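Local coordinates for sulfate transporter 4.1, chloroplastic (Arabidopsis thaliana, PDB 7LHV), which couples the movement of protons to that of sulfate, carrying both across a membrane as a symporter of the SLC26/SulP family, at residues L109-M114 with G127-S131; L268-K272 with L284-P289. All coordinates share one frame. Residue numbers count along the deposited sequence, not the author numbering.

Contact 1 of 2, residues L109-M114 with G127-S131; sequences LVPQAM and GLYSS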
loop_
_atom_site.group_PDB
_atom_site.type_symbol
_atom_site.label_atom_id
_atom_site.label_comp_id
_atom_site.label_asym_id
_atom_site.label_seq_id
_atom_site.Cartn_x
_atom_site.Cartn_y
_atom_site.Cartn_z
ATOM N N LEU A 109 -20.740 13.777 30.112
ATOM C CA LEU A 109 -20.580 14.241 28.739
ATOM C C LEU A 109 -20.732 15.750 28.608
ATOM O O LEU A 109 -19.989 16.377 27.845
ATOM C CB LEU A 109 -21.588 13.530 27.837
ATOM C CG LEU A 109 -21.840 14.091 26.438
ATOM C CD1 LEU A 109 -20.570 14.100 25.612
ATOM C CD2 LEU A 109 -22.915 13.281 25.746
ATOM N N VAL A 110 -21.685 16.350 29.317
ATOM C CA VAL A 110 -21.973 17.774 29.125
ATOM C C VAL A 110 -20.709 18.620 29.308
ATOM O O VAL A 110 -20.321 19.350 28.373
ATOM C CB VAL A 110 -23.102 18.247 30.057
ATOM C CG1 VAL A 110 -23.227 19.758 30.019
ATOM C CG2 VAL A 110 -24.415 17.593 29.682
ATOM N N PRO A 111 -20.011 18.547 30.455
ATOM C CA PRO A 111 -18.768 19.325 30.574
ATOM C C PRO A 111 -17.702 18.903 29.584
ATOM O O PRO A 111 -16.973 19.752 29.058
ATOM C CB PRO A 111 -18.336 19.065 32.021
ATOM C CG PRO A 111 -18.919 17.767 32.356
ATOM C CD PRO A 111 -20.239 17.734 31.664
ATOM N N GLN A 112 -17.598 17.602 29.308
ATOM C CA GLN A 112 -16.634 17.135 28.320
ATOM C C GLN A 112 -16.985 17.644 26.931
ATOM O O GLN A 112 -16.093 17.982 26.149
ATOM C CB GLN A 112 -16.562 15.611 28.330
ATOM C CG GLN A 112 -15.638 15.046 29.387
ATOM C CD GLN A 112 -15.250 13.615 29.104
ATOM O OE1 GLN A 112 -15.937 12.907 28.369
ATOM N NE2 GLN A 112 -14.140 13.178 29.685
ATOM N N ALA A 113 -18.278 17.699 26.606
ATOM C CA ALA A 113 -18.689 18.226 25.310
ATOM C C ALA A 113 -18.286 19.686 25.160
ATOM O O ALA A 113 -17.720 20.081 24.133
ATOM C CB ALA A 113 -20.197 18.061 25.131
ATOM N N MET A 114 -18.556 20.504 26.183
ATOM C CA MET A 114 -18.159 21.910 26.094
ATOM C C MET A 114 -16.641 22.058 26.022
ATOM O O MET A 114 -16.126 22.887 25.259
ATOM C CB MET A 114 -18.722 22.704 27.270
ATOM C CG MET A 114 -20.233 22.823 27.271
ATOM S SD MET A 114 -20.843 23.824 28.637
ATOM C CE MET A 114 -20.612 22.705 30.014
ATOM N N GLY A 127 -20.402 22.089 21.128
ATOM C CA GLY A 127 -20.211 20.746 21.645
ATOM C C GLY A 127 -21.529 20.077 21.992
ATOM O O GLY A 127 -21.773 18.927 21.617
ATOM N N LEU A 128 -22.410 20.807 22.685
ATOM C CA LEU A 128 -23.690 20.234 23.088
ATOM C C LEU A 128 -24.521 19.842 21.878
ATOM O O LEU A 128 -25.142 18.773 21.862
ATOM C CB LEU A 128 -24.454 21.218 23.969
ATOM C CG LEU A 128 -23.809 21.545 25.313
ATOM C CD1 LEU A 128 -24.689 22.494 26.102
ATOM C CD2 LEU A 128 -23.546 20.276 26.099
ATOM N N TYR A 129 -24.543 20.694 20.850
ATOM C CA TYR A 129 -25.186 20.325 19.594
ATOM C C TYR A 129 -24.617 19.014 19.072
ATOM O O TYR A 129 -25.363 18.106 18.685
ATOM C CB TYR A 129 -25.000 21.434 18.559
ATOM C CG TYR A 129 -25.628 22.763 18.916
ATOM C CD1 TYR A 129 -26.636 22.851 19.863
ATOM C CD2 TYR A 129 -25.217 23.930 18.292
ATOM C CE1 TYR A 129 -27.208 24.064 20.184
ATOM C CE2 TYR A 129 -25.785 25.147 18.605
ATOM C CZ TYR A 129 -26.780 25.209 19.551
ATOM O OH TYR A 129 -27.350 26.420 19.867
ATOM N N SER A 130 -23.290 18.879 19.101
ATOM C CA SER A 130 -22.637 17.671 18.618
ATOM C C SER A 130 -22.964 16.450 19.460
ATOM O O SER A 130 -22.653 15.332 19.042
ATOM C CB SER A 130 -21.124 17.873 18.566
ATOM O OG SER A 130 -20.487 16.750 17.989
ATOM N N SER A 131 -23.559 16.634 20.638
ATOM C CA SER A 131 -24.036 15.521 21.441
ATOM C C SER A 131 -25.545 15.359 21.403
ATOM O O SER A 131 -26.053 14.356 21.909
ATOM C CB SER A 131 -23.593 15.689 22.902
ATOM O OG SER A 131 -22.184 15.702 23.012
#

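Contact 2 of 2, residues L268-K272 with L284-P289; sequences LQVMK and LRAAAP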
loop_
_atom_site.group_PDB
_atom_site.type_symbol
_atom_site.label_atom_id
_atom_site.label_comp_id
_atom_site.label_asym_id
_atom_site.label_seq_id
_atom_site.Cartn_x
_atom_site.Cartn_y
_atom_site.Cartn_z
ATOM N N LEU A 268 -9.438 16.552 39.789
ATOM C CA LEU A 268 -9.973 15.632 38.791
ATOM C C LEU A 268 -9.153 14.351 38.724
ATOM O O LEU A 268 -9.713 13.249 38.674
ATOM C CB LEU A 268 -10.012 16.309 37.422
ATOM C CG LEU A 268 -11.333 16.932 36.973
ATOM C CD1 LEU A 268 -11.868 17.887 38.024
ATOM C CD2 LEU A 268 -11.151 17.645 35.649
ATOM N N GLN A 269 -7.825 14.473 38.723
ATOM C CA GLN A 269 -6.983 13.286 38.634
ATOM C C GLN A 269 -7.080 12.439 39.897
ATOM O O GLN A 269 -7.082 11.205 39.822
ATOM C CB GLN A 269 -5.537 13.689 38.352
ATOM C CG GLN A 269 -5.236 13.837 36.869
ATOM C CD GLN A 269 -3.772 14.107 36.593
ATOM O OE1 GLN A 269 -3.004 14.424 37.500
ATOM N NE2 GLN A 269 -3.378 13.982 35.331
ATOM N N VAL A 270 -7.173 13.078 41.066
ATOM C CA VAL A 270 -7.344 12.330 42.309
ATOM C C VAL A 270 -8.663 11.569 42.295
ATOM O O VAL A 270 -8.721 10.389 42.669
ATOM C CB VAL A 270 -7.247 13.278 43.519
ATOM C CG1 VAL A 270 -7.903 12.658 44.740
ATOM C CG2 VAL A 270 -5.795 13.614 43.808
ATOM N N MET A 271 -9.742 12.227 41.861
ATOM C CA MET A 271 -11.035 11.556 41.790
ATOM C C MET A 271 -10.996 10.386 40.816
ATOM O O MET A 271 -11.526 9.309 41.110
ATOM C CB MET A 271 -12.121 12.552 41.381
ATOM C CG MET A 271 -12.517 13.524 42.476
ATOM S SD MET A 271 -13.706 14.752 41.909
ATOM C CE MET A 271 -15.168 13.738 41.715
ATOM N N LYS A 272 -10.372 10.579 39.653
ATOM C CA LYS A 272 -10.298 9.505 38.669
ATOM C C LYS A 272 -9.495 8.323 39.199
ATOM O O LYS A 272 -9.895 7.164 39.026
ATOM C CB LYS A 272 -9.692 10.032 37.369
ATOM C CG LYS A 272 -9.427 8.960 36.331
ATOM C CD LYS A 272 -9.071 9.570 34.987
ATOM C CE LYS A 272 -7.661 10.131 34.991
ATOM N NZ LYS A 272 -7.216 10.527 33.627
ATOM N N LEU A 284 -17.079 8.070 40.385
ATOM C CA LEU A 284 -16.369 9.342 40.450
ATOM C C LEU A 284 -15.761 9.717 39.108
ATOM O O LEU A 284 -15.697 10.903 38.769
ATOM C CB LEU A 284 -15.285 9.283 41.525
ATOM C CG LEU A 284 -15.780 9.129 42.962
ATOM C CD1 LEU A 284 -14.609 9.077 43.927
ATOM C CD2 LEU A 284 -16.725 10.259 43.325
ATOM N N ARG A 285 -15.321 8.723 38.328
ATOM C CA ARG A 285 -14.784 9.003 37.000
ATOM C C ARG A 285 -15.780 9.781 36.154
ATOM O O ARG A 285 -15.396 10.667 35.381
ATOM C CB ARG A 285 -14.406 7.702 36.295
ATOM C CG ARG A 285 -13.088 7.103 36.733
ATOM C CD ARG A 285 -12.800 5.842 35.943
ATOM N NE ARG A 285 -12.828 6.099 34.508
ATOM C CZ ARG A 285 -13.126 5.195 33.586
ATOM N NH1 ARG A 285 -13.435 3.950 33.914
ATOM N NH2 ARG A 285 -13.114 5.547 32.304
ATOM N N ALA A 286 -17.066 9.459 36.280
ATOM C CA ALA A 286 -18.084 10.209 35.558
ATOM C C ALA A 286 -18.375 11.549 36.210
ATOM O O ALA A 286 -18.724 12.508 35.512
ATOM C CB ALA A 286 -19.367 9.391 35.462
ATOM N N ALA A 287 -18.248 11.640 37.532
ATOM C CA ALA A 287 -18.540 12.880 38.234
ATOM C C ALA A 287 -17.346 13.821 38.301
ATOM O O ALA A 287 -17.508 14.967 38.731
ATOM C CB ALA A 287 -19.036 12.581 39.649
ATOM N N ALA A 288 -16.161 13.367 37.898
ATOM C CA ALA A 288 -14.979 14.224 37.971
ATOM C C ALA A 288 -15.079 15.459 37.083
ATOM O O ALA A 288 -14.846 16.569 37.592
ATOM C CB ALA A 288 -13.726 13.402 37.652
ATOM N N PRO A 289 -15.401 15.364 35.785
ATOM C CA PRO A 289 -15.463 16.594 34.979
ATOM C C PRO A 289 -16.499 17.592 35.465
ATOM O O PRO A 289 -16.253 18.802 35.411
ATOM C CB PRO A 289 -15.782 16.074 33.569
ATOM C CG PRO A 289 -16.402 14.759 33.782
ATOM C CD PRO A 289 -15.701 14.177 34.963
#

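Contact 1 of 2, residues L109-M114 with G127-S131
Segments 109-114 and 127-131, on helices 91-119 and 125-141, cross with 125° between their local N-to-C directions, and the local axes come within 8.4 Å. So close an approach depends on small residues at the crossing. Gly127 lies against the backbone of Ala113, with the two CA atoms 4.7 Å apart, and Ala113 O sits 3.6 Å from Gly127 CA in a nearly straight CA-H...O contact. A side chain on Gly127 would have to begin where that oxygen already is: an ideal CB would stand 2.1 Å from it, so the hollow exists because the residue is glycine. Ala113 supplies a low bump in return. Its CB fits between Leu128 CD2 at 4.1 Å and Ser131 OG at 3.7 Å, where the small methyl leaves room for the close approach. Leu128 is the main projection from the other side. Although its CA-to-CB bond points sideways, the branched tip reaches the opposing helix, with Leu128 CD2 4.0 Å from Val110 CG1 and Leu128 CG 4.3 Å from Met114 CG. Farther along, Leu109 CD1 rests 3.5 Å from Ser131 OG, a small side chain that leaves room for the leucine. Leu109 and Val110 also touch Ile415 of helix 406-426, so a third helix packs beside this pair within the membrane domain of the SulP transporter. No hydrogen bond or salt bridge links the two segments; this buried junction of neighbouring, predicted membrane-spanning helices therefore relies on close fit, apolar packing and one CA-H...O contact.

Contact 2 of 2, residues L268-K272 with L284-P289
Met271 reaches across to the facing helix with an m, t, p side chain. The m and t torsions carry the chain outward, and the p setting of chi3 turns the methyl so that Met271 CE lies 3.8 Å from Ala288 CA, 4.1 Å from Leu284 CD2 and 4.0 Å from Ala287 O. An unbranched, flexible thioether suits this place, since it can thread along a surface made low by alanines. Ala288 leaves the room: its CB is 4.1 Å from Met271 CB and 4.3 Å from Leu268 CG. Leu284, in the common m, t rotamer, offers CD2 to the methionine methyl. Leu268 is less relaxed, with chi1 at -97°, between wells; in this pose Leu268 CD1 comes 3.3 Å from Ala288 O. These residues join consecutive helices, 255-277 and 284-300, into an antiparallel hairpin of predicted membrane-spanning helices in the sulfate permease region, with local axes 8.6 Å apart and 167° between their directions. At one end of the contact two long cationic side chains pack their aliphatic parts together, Lys272 CG standing 4.1 Å from Arg285 CG; their methylenes suit a partly exposed apolar contact, while the charged ends find other partners. Lys272, t, t, p, t, carries its ammonium to weak hydrogen bonds with Ser440 O and Ser443 OG. Arg285, m at chi1 and t at chi2, bends at chi3 (p), and its guanidinium forms a long, weak ion pair with Glu399. Pro289 has no amide hydrogen to give to the preceding turn, and the helix kinks there; its CA remains 4.5 Å from Leu268 CD2.

Overall arrangement
Contact 1 precedes contact 2 along the chain, yet the two meet in space: Pro111 CG of 109-114 packs at 3.8 Å against Pro289 CB of 284-289, each proline at a kink in its own helix. The contact centres are about 17 Å apart. Helix 91-119 thus belongs to contact 1 while also lying against the second helix of contact 2, where Ala286 touches Thr104 and Met108. Helix 431-443 borders both, with Ile437 touching Pro111 and Leu268. Neither contact includes any of the residues that line the sphingosine-phosphate or phosphatidylcholine pockets; both are helix packing within the membrane domain, on the same side of the chain's centre, contact 1 buried and contact 2 only partly so.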